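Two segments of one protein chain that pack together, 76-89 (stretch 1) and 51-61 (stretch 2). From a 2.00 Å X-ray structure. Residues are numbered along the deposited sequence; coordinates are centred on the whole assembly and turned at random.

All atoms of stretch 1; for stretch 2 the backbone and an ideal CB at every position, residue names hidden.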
ATOM      1  N   PHE H  76      32.099   9.984  -4.927  1.00 32.30           N
ATOM      2  CA  PHE H  76      32.103   9.565  -6.332  1.00 34.96           C
ATOM      3  C   PHE H  76      31.527  10.615  -7.283  1.00 35.34           C
ATOM      4  O   PHE H  76      32.114  10.896  -8.330  1.00 35.77           O
ATOM      5  CB  PHE H  76      31.368   8.226  -6.498  1.00 35.13           C
ATOM      6  CG  PHE H  76      31.303   7.733  -7.918  1.00 38.61           C
ATOM      7  CD1 PHE H  76      32.414   7.147  -8.519  1.00 40.34           C
ATOM      8  CD2 PHE H  76      30.125   7.843  -8.654  1.00 39.23           C
ATOM      9  CE1 PHE H  76      32.354   6.690  -9.828  1.00 42.53           C
ATOM     10  CE2 PHE H  76      30.060   7.386  -9.962  1.00 41.61           C
ATOM     11  CZ  PHE H  76      31.175   6.809 -10.549  1.00 43.77           C
ATOM     12  N   ILE H  77      30.380  11.182  -6.917  1.00 34.11           N
ATOM     13  CA  ILE H  77      29.680  12.141  -7.777  1.00 35.33           C
ATOM     14  C   ILE H  77      30.471  13.440  -7.952  1.00 35.38           C
ATOM     15  O   ILE H  77      31.261  13.816  -7.084  1.00 33.31           O
ATOM     16  CB  ILE H  77      28.240  12.434  -7.282  1.00 34.18           C
ATOM     17  CG1 ILE H  77      28.250  13.011  -5.859  1.00 33.50           C
ATOM     18  CG2 ILE H  77      27.383  11.174  -7.373  1.00 30.71           C
ATOM     19  CD1 ILE H  77      26.923  13.587  -5.407  1.00 32.50           C
ATOM     20  N   LYS H  78      30.261  14.107  -9.086  1.00 37.18           N
ATOM     21  CA  LYS H  78      30.981  15.341  -9.405  1.00 39.11           C
ATOM     22  C   LYS H  78      30.628  16.551  -8.528  1.00 35.75           C
ATOM     23  O   LYS H  78      31.533  17.272  -8.107  1.00 35.48           O
ATOM     24  CB  LYS H  78      30.863  15.686 -10.897  1.00 44.98           C
ATOM     25  CG  LYS H  78      31.968  15.079 -11.751  1.00 54.80           C
ATOM     26  CD  LYS H  78      31.834  15.445 -13.223  1.00 63.92           C
ATOM     27  CE  LYS H  78      30.959  14.451 -13.971  1.00 69.38           C
ATOM     28  NZ  LYS H  78      30.945  14.706 -15.437  1.00 71.95           N
ATOM     29  N   PRO H  79      29.325  16.777  -8.240  1.00 34.51           N
ATOM     30  CA  PRO H  79      28.974  17.928  -7.398  1.00 34.19           C
ATOM     31  C   PRO H  79      29.621  17.896  -6.011  1.00 34.29           C
ATOM     32  O   PRO H  79      29.801  16.822  -5.431  1.00 32.33           O
ATOM     33  CB  PRO H  79      27.453  17.810  -7.261  1.00 33.32           C
ATOM     34  CG  PRO H  79      27.023  17.065  -8.474  1.00 32.74           C
ATOM     35  CD  PRO H  79      28.118  16.070  -8.714  1.00 33.97           C
ATOM     36  N   THR H  80      29.972  19.075  -5.504  1.00 34.24           N
ATOM     37  CA  THR H  80      30.482  19.223  -4.145  1.00 34.58           C
ATOM     38  C   THR H  80      29.346  18.988  -3.151  1.00 32.78           C
ATOM     39  O   THR H  80      28.259  19.547  -3.297  1.00 31.20           O
ATOM     40  CB  THR H  80      31.097  20.622  -3.927  1.00 36.51           C
ATOM     41  OG1 THR H  80      32.185  20.808  -4.839  1.00 39.74           O
ATOM     42  CG2 THR H  80      31.614  20.784  -2.501  1.00 35.95           C
ATOM     43  N   VAL H  81      29.607  18.155  -2.149  1.00 30.42           N
ATOM     44  CA  VAL H  81      28.596  17.808  -1.157  1.00 28.62           C
ATOM     45  C   VAL H  81      28.870  18.500   0.176  1.00 27.37           C
ATOM     46  O   VAL H  81      29.953  18.366   0.748  1.00 27.38           O
ATOM     47  CB  VAL H  81      28.487  16.278  -0.965  1.00 28.32           C
ATOM     48  CG1 VAL H  81      27.563  15.937   0.197  1.00 27.25           C
ATOM     49  CG2 VAL H  81      27.995  15.611  -2.245  1.00 27.36           C
ATOM     50  N   LYS H  82      27.879  19.251   0.648  1.00 26.31           N
ATOM     51  CA  LYS H  82      27.910  19.836   1.983  1.00 27.53           C
ATOM     52  C   LYS H  82      27.043  18.993   2.910  1.00 25.79           C
ATOM     53  O   LYS H  82      25.957  18.555   2.522  1.00 25.25           O
ATOM     54  CB  LYS H  82      27.388  21.274   1.959  1.00 29.87           C
ATOM     55  CG  LYS H  82      28.279  22.265   1.227  1.00 35.21           C
ATOM     56  CD  LYS H  82      27.629  23.640   1.178  1.00 40.21           C
ATOM     57  CE  LYS H  82      28.592  24.701   0.670  1.00 45.88           C
ATOM     58  NZ  LYS H  82      28.962  24.508  -0.761  1.00 49.39           N
ATOM     59  N   VAL H  83      27.521  18.762   4.130  1.00 23.96           N
ATOM     60  CA  VAL H  83      26.744  18.012   5.117  1.00 22.26           C
ATOM     61  C   VAL H  83      26.360  18.883   6.313  1.00 21.20           C
ATOM     62  O   VAL H  83      27.148  19.714   6.773  1.00 22.16           O
ATOM     63  CB  VAL H  83      27.448  16.712   5.585  1.00 21.84           C
ATOM     64  CG1 VAL H  83      27.540  15.707   4.444  1.00 21.68           C
ATOM     65  CG2 VAL H  83      28.827  17.002   6.165  1.00 21.93           C
ATOM     66  N   VAL H  84      25.133  18.696   6.787  1.00 19.88           N
ATOM     67  CA  VAL H  84      24.641  19.389   7.972  1.00 18.54           C
ATOM     68  C   VAL H  84      24.133  18.358   8.976  1.00 17.88           C
ATOM     69  O   VAL H  84      23.112  17.706   8.749  1.00 18.24           O
ATOM     70  CB  VAL H  84      23.512  20.395   7.638  1.00 18.22           C
ATOM     71  CG1 VAL H  84      23.079  21.143   8.892  1.00 19.48           C
ATOM     72  CG2 VAL H  84      23.954  21.383   6.567  1.00 19.22           C
ATOM     73  N   GLY H  85      24.859  18.206  10.079  1.00 17.71           N
ATOM     74  CA  GLY H  85      24.450  17.304  11.148  1.00 17.52           C
ATOM     75  C   GLY H  85      23.311  17.914  11.938  1.00 17.33           C
ATOM     76  O   GLY H  85      23.314  19.116  12.211  1.00 17.70           O
ATOM     77  N   THR H  86      22.328  17.090  12.290  1.00 17.24           N
ATOM     78  CA  THR H  86      21.172  17.550  13.059  1.00 17.79           C
ATOM     79  C   THR H  86      20.584  16.440  13.938  1.00 18.21           C
ATOM     80  O   THR H  86      20.425  15.306  13.491  1.00 18.58           O
ATOM     81  CB  THR H  86      20.088  18.184  12.150  1.00 18.61           C
ATOM     82  OG1 THR H  86      18.939  18.520  12.937  1.00 19.77           O
ATOM     83  CG2 THR H  86      19.679  17.245  11.006  1.00 19.17           C
ATOM     84  N   GLY H  87      20.268  16.775  15.188  1.00 18.11           N
ATOM     85  CA  GLY H  87      19.735  15.796  16.142  1.00 17.83           C
ATOM     86  C   GLY H  87      20.835  14.916  16.703  1.00 17.85           C
ATOM     87  O   GLY H  87      21.382  15.195  17.772  1.00 19.69           O
ATOM     88  N   TRP H  88      21.154  13.841  15.990  1.00 17.30           N
ATOM     89  CA  TRP H  88      22.355  13.063  16.289  1.00 17.27           C
ATOM     90  C   TRP H  88      23.003  12.490  15.063  1.00 16.65           C
ATOM     91  O   TRP H  88      22.352  12.281  14.036  1.00 17.18           O
ATOM     92  CB  TRP H  88      22.125  11.991  17.369  1.00 18.42           C
ATOM     93  CG  TRP H  88      21.066  10.943  17.093  1.00 20.39           C
ATOM     94  CD1 TRP H  88      20.389  10.689  15.899  1.00 20.65           C
ATOM     95  CD2 TRP H  88      20.557   9.931  18.036  1.00 22.97           C
ATOM     96  NE1 TRP H  88      19.514   9.641  16.043  1.00 23.19           N
ATOM     97  CE2 TRP H  88      19.568   9.137  17.296  1.00 24.43           C
ATOM     98  CE3 TRP H  88      20.810   9.621  19.370  1.00 25.72           C
ATOM     99  CZ2 TRP H  88      18.873   8.089  17.887  1.00 25.47           C
ATOM    100  CZ3 TRP H  88      20.104   8.558  19.954  1.00 28.42           C
ATOM    101  CH2 TRP H  88      19.161   7.813  19.229  1.00 28.23           C
ATOM    102  N   VAL H  89      24.312  12.274  15.160  1.00 16.68           N
ATOM    103  CA  VAL H  89      25.100  11.660  14.096  1.00 16.58           C
ATOM    104  C   VAL H  89      26.044  10.674  14.771  1.00 17.01           C
ATOM    105  O   VAL H  89      26.954  11.077  15.500  1.00 18.71           O
ATOM    106  CB  VAL H  89      25.918  12.700  13.294  1.00 16.66           C
ATOM    107  CG1 VAL H  89      26.690  12.026  12.164  1.00 17.54           C
ATOM    108  CG2 VAL H  89      25.021  13.802  12.740  1.00 16.64           C
ATOM    109  N   UNK H  51      26.088  21.744  -9.740  1.00 38.14           N
ATOM    110  CA  UNK H  51      25.849  22.590  -8.568  1.00 40.12           C
ATOM    111  C   UNK H  51      25.947  21.791  -7.263  1.00 37.80           C
ATOM    112  O   UNK H  51      25.652  20.596  -7.249  1.00 35.67           O
ATOM    113  CB  UNK H  51      24.474  23.253  -8.671  1.00 40.12           C
ATOM    114  N   UNK H  52      26.371  22.449  -6.165  1.00 37.59           N
ATOM    115  CA  UNK H  52      26.530  21.776  -4.870  1.00 36.42           C
ATOM    116  C   UNK H  52      25.254  21.112  -4.347  1.00 34.07           C
ATOM    117  O   UNK H  52      24.144  21.532  -4.684  1.00 34.25           O
ATOM    118  CB  UNK H  52      27.025  22.786  -3.833  1.00 36.42           C
ATOM    119  N   UNK H  53      25.432  20.072  -3.536  1.00 30.48           N
ATOM    120  CA  UNK H  53      24.326  19.350  -2.908  1.00 28.84           C
ATOM    121  C   UNK H  53      24.467  19.449  -1.391  1.00 27.04           C
ATOM    122  O   UNK H  53      25.570  19.327  -0.856  1.00 27.47           O
ATOM    123  CB  UNK H  53      24.297  17.888  -3.358  1.00 28.84           C
ATOM    124  N   UNK H  54      23.351  19.692  -0.706  1.00 25.45           N
ATOM    125  CA  UNK H  54      23.333  19.743   0.756  1.00 25.67           C
ATOM    126  C   UNK H  54      22.650  18.499   1.321  1.00 24.02           C
ATOM    127  O   UNK H  54      21.542  18.151   0.909  1.00 23.88           O
ATOM    128  CB  UNK H  54      22.623  21.008   1.243  1.00 25.67           C
ATOM    129  N   UNK H  55      23.322  17.830   2.254  1.00 21.93           N
ATOM    130  CA  UNK H  55      22.758  16.658   2.918  1.00 20.89           C
ATOM    131  C   UNK H  55      22.562  16.939   4.407  1.00 20.05           C
ATOM    132  O   UNK H  55      23.514  17.279   5.108  1.00 21.49           O
ATOM    133  CB  UNK H  55      23.660  15.439   2.718  1.00 20.89           C
ATOM    134  N   UNK H  56      21.321  16.811   4.874  1.00 19.71           N
ATOM    135  CA  UNK H  56      21.011  16.872   6.303  1.00 19.45           C
ATOM    136  C   UNK H  56      20.997  15.455   6.868  1.00 19.27           C
ATOM    137  O   UNK H  56      20.268  14.592   6.371  1.00 19.88           O
ATOM    138  CB  UNK H  56      19.671  17.568   6.548  1.00 19.45           C
ATOM    139  N   UNK H  57      21.810  15.220   7.897  1.00 19.20           N
ATOM    140  CA  UNK H  57      21.961  13.883   8.476  1.00 18.75           C
ATOM    141  C   UNK H  57      21.502  13.846   9.932  1.00 17.94           C
ATOM    142  O   UNK H  57      22.034  14.565  10.785  1.00 18.22           O
ATOM    143  CB  UNK H  57      23.418  13.426   8.378  1.00 18.75           C
ATOM    144  N   UNK H  58      20.501  13.006  10.190  1.00 17.15           N
ATOM    145  CA  UNK H  58      20.050  12.676  11.537  1.00 16.91           C
ATOM    146  C   UNK H  58      19.995  11.158  11.630  1.00 16.84           C
ATOM    147  O   UNK H  58      19.004  10.545  11.235  1.00 17.54           O
ATOM    148  CB  UNK H  58      18.693  13.308  11.853  1.00 16.91           C
ATOM    149  N   UNK H  59      21.068  10.547  12.130  1.00 17.57           N
ATOM    150  CA  UNK H  59      21.161   9.090  12.141  1.00 18.05           C
ATOM    151  C   UNK H  59      21.990   8.522  13.282  1.00 18.77           C
ATOM    152  O   UNK H  59      23.091   8.994  13.564  1.00 19.68           O
ATOM    153  CB  UNK H  59      21.750   8.610  10.813  1.00 18.05           C
ATOM    154  N   UNK H  60      21.440   7.482  13.901  1.00 20.52           N
ATOM    155  CA  UNK H  60      22.097   6.710  14.946  1.00 21.64           C
ATOM    156  C   UNK H  60      23.078   5.686  14.362  1.00 21.18           C
ATOM    157  O   UNK H  60      23.816   5.030  15.099  1.00 21.85           O
ATOM    158  CB  UNK H  60      21.050   6.002  15.809  1.00 21.64           C
ATOM    159  N   UNK H  61      23.076   5.556  13.037  1.00 19.44           N
ATOM    160  CA  UNK H  61      23.902   4.569  12.345  1.00 18.25           C
ATOM    161  C   UNK H  61      23.074   3.412  11.818  1.00 17.58           C
ATOM    162  O   UNK H  61      21.872   3.552  11.582  1.00 17.47           O
ATOM    163  CB  UNK H  61      24.993   4.041  13.279  1.00 18.25           C
TER

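The two stretches run side by side as parallel strands. Every second residue of stretch 2 is tied by its peptide, and the tied residues all turn their side chains to the face of Val81 and Val83, while 54 and 56 turn to the other.

At position 51 the CB points away from stretch 1; almost any residue would do. It is Asp51, whose carbonyl O meets Pro79 CB at 3.3 Å.

Position 52 has phi -58° and a sideways CB, and its nitrogen has no acceptor in stretch 1 to bond to, so the missing N-H of proline costs nothing here, though many residues would do. Pro52 fits, its CA 3.2 Å from Thr80 O.

Position 53 puts its CB on the face of Val81, with Ile77 and Pro79 nearby: a greasy pocket for a long aliphatic chain. Ile53 reaches in, its CD1 3.8 Å from both Ile77 CD1 and Pro79 CB. Its N donates to Thr80 O (2.9 Å), and its O accepts from Lys82 N (2.8 Å).

Position 54 turns to the face of Lys82 and Val84, where a polar or small beta-branched residue would serve. Thr54 sets its CG2 4.0 Å from Val84 CG2.

Position 55 returns to the face of Val81 and Val83, and again calls for an aliphatic residue; branching at CB suits a strand. Ile55 lays its CD1 3.6 Å from Val81 CG1, while its N donates to Lys82 O and its O accepts from Val84 N, both at 2.7 Å.

Position 56 lies beside Val84, with Thr86 CG2 4.5 Å from the ideal CB; large apolar or aromatic groups suit. Phe56 lets Val84 CG2 rest over one face of its ring, with CD2 3.7 Å from Val84 CB.

At position 57 the partner is Gly85, which has no side chain, so neighbours must be sought at Val83 and Val89. An aliphatic residue can span them: Ile57 CD1 lies 4.0 Å from Val83 CG1, and its CG2 4.5 Å from Val89 CG2.

Position 58 is tight, its ideal CB 3.1 Å from Thr86 O, beside the corner at Gly87. A compact polar residue is plausible. Asn58 brings OD1 to 3.1 Å from Trp88 CD1; its amide is hydrogen-bonded elsewhere in the structure.

Position 59 points to the face of Val89; many small residues would fit. Ser59 N donates to Trp88 O (2.9 Å).

Position 60 has its ideal CB 3.7 Å from Trp88 CZ2, favouring some methylene. Gln60 places its CA over one face of that indole.

Position 61, with phi 106° and psi -156°, would jam a CB against the preceding carbonyl; Gly61 avoids this.

Stretch 2, residues 51-61: DPITIFINSQG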
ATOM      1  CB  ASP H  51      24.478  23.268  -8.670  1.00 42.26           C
ATOM      2  CG  ASP H  51      24.447  24.389  -9.700  1.00 45.51           C
ATOM      3  OD1 ASP H  51      23.340  24.888  -9.991  1.00 47.81           O
ATOM      4  OD2 ASP H  51      25.518  24.777 -10.219  1.00 40.83           O
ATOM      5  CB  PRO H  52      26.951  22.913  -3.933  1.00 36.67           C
ATOM      6  CG  PRO H  52      27.611  23.904  -4.828  1.00 38.15           C
ATOM      7  CD  PRO H  52      26.827  23.852  -6.106  1.00 37.29           C
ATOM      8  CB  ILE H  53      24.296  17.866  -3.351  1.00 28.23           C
ATOM      9  CG1 ILE H  53      24.079  17.760  -4.865  1.00 28.47           C
ATOM     10  CG2 ILE H  53      23.217  17.085  -2.603  1.00 27.44           C
ATOM     11  CD1 ILE H  53      24.393  16.397  -5.448  1.00 28.83           C
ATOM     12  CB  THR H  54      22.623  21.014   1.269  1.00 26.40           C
ATOM     13  OG1 THR H  54      23.199  22.167   0.645  1.00 27.16           O
ATOM     14  CG2 THR H  54      22.761  21.149   2.789  1.00 26.58           C
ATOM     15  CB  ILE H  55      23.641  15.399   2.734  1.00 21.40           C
ATOM     16  CG1 ILE H  55      23.853  15.090   1.244  1.00 22.65           C
ATOM     17  CG2 ILE H  55      23.021  14.205   3.446  1.00 20.18           C
ATOM     18  CD1 ILE H  55      24.724  13.879   0.972  1.00 23.89           C
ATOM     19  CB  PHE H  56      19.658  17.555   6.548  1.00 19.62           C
ATOM     20  CG  PHE H  56      19.649  19.029   6.235  1.00 20.74           C
ATOM     21  CD1 PHE H  56      19.377  19.479   4.948  1.00 21.95           C
ATOM     22  CD2 PHE H  56      19.899  19.967   7.230  1.00 21.02           C
ATOM     23  CE1 PHE H  56      19.366  20.837   4.656  1.00 23.32           C
ATOM     24  CE2 PHE H  56      19.891  21.327   6.946  1.00 21.71           C
ATOM     25  CZ  PHE H  56      19.623  21.762   5.656  1.00 22.02           C
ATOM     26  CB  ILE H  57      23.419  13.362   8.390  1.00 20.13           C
ATOM     27  CG1 ILE H  57      23.931  13.407   6.948  1.00 20.83           C
ATOM     28  CG2 ILE H  57      23.514  11.941   8.942  1.00 19.90           C
ATOM     29  CD1 ILE H  57      25.439  13.344   6.815  1.00 22.41           C
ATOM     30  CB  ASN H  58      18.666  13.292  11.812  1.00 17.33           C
ATOM     31  CG  ASN H  58      18.153  13.009  13.222  1.00 18.27           C
ATOM     32  OD1 ASN H  58      18.477  11.991  13.829  1.00 19.04           O
ATOM     33  ND2 ASN H  58      17.326  13.909  13.738  1.00 19.25           N
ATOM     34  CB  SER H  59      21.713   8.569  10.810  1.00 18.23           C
ATOM     35  OG  SER H  59      21.735   7.152  10.810  1.00 18.73           O
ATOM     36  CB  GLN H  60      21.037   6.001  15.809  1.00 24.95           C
ATOM     37  CG  GLN H  60      20.179   4.964  15.074  1.00 27.04           C
ATOM     38  CD  GLN H  60      18.924   5.530  14.411  1.00 28.92           C
ATOM     39  OE1 GLN H  60      18.912   6.651  13.884  1.00 25.67           O
ATOM     40  NE2 GLN H  60      17.855   4.735  14.421  1.00 32.73           N
TER
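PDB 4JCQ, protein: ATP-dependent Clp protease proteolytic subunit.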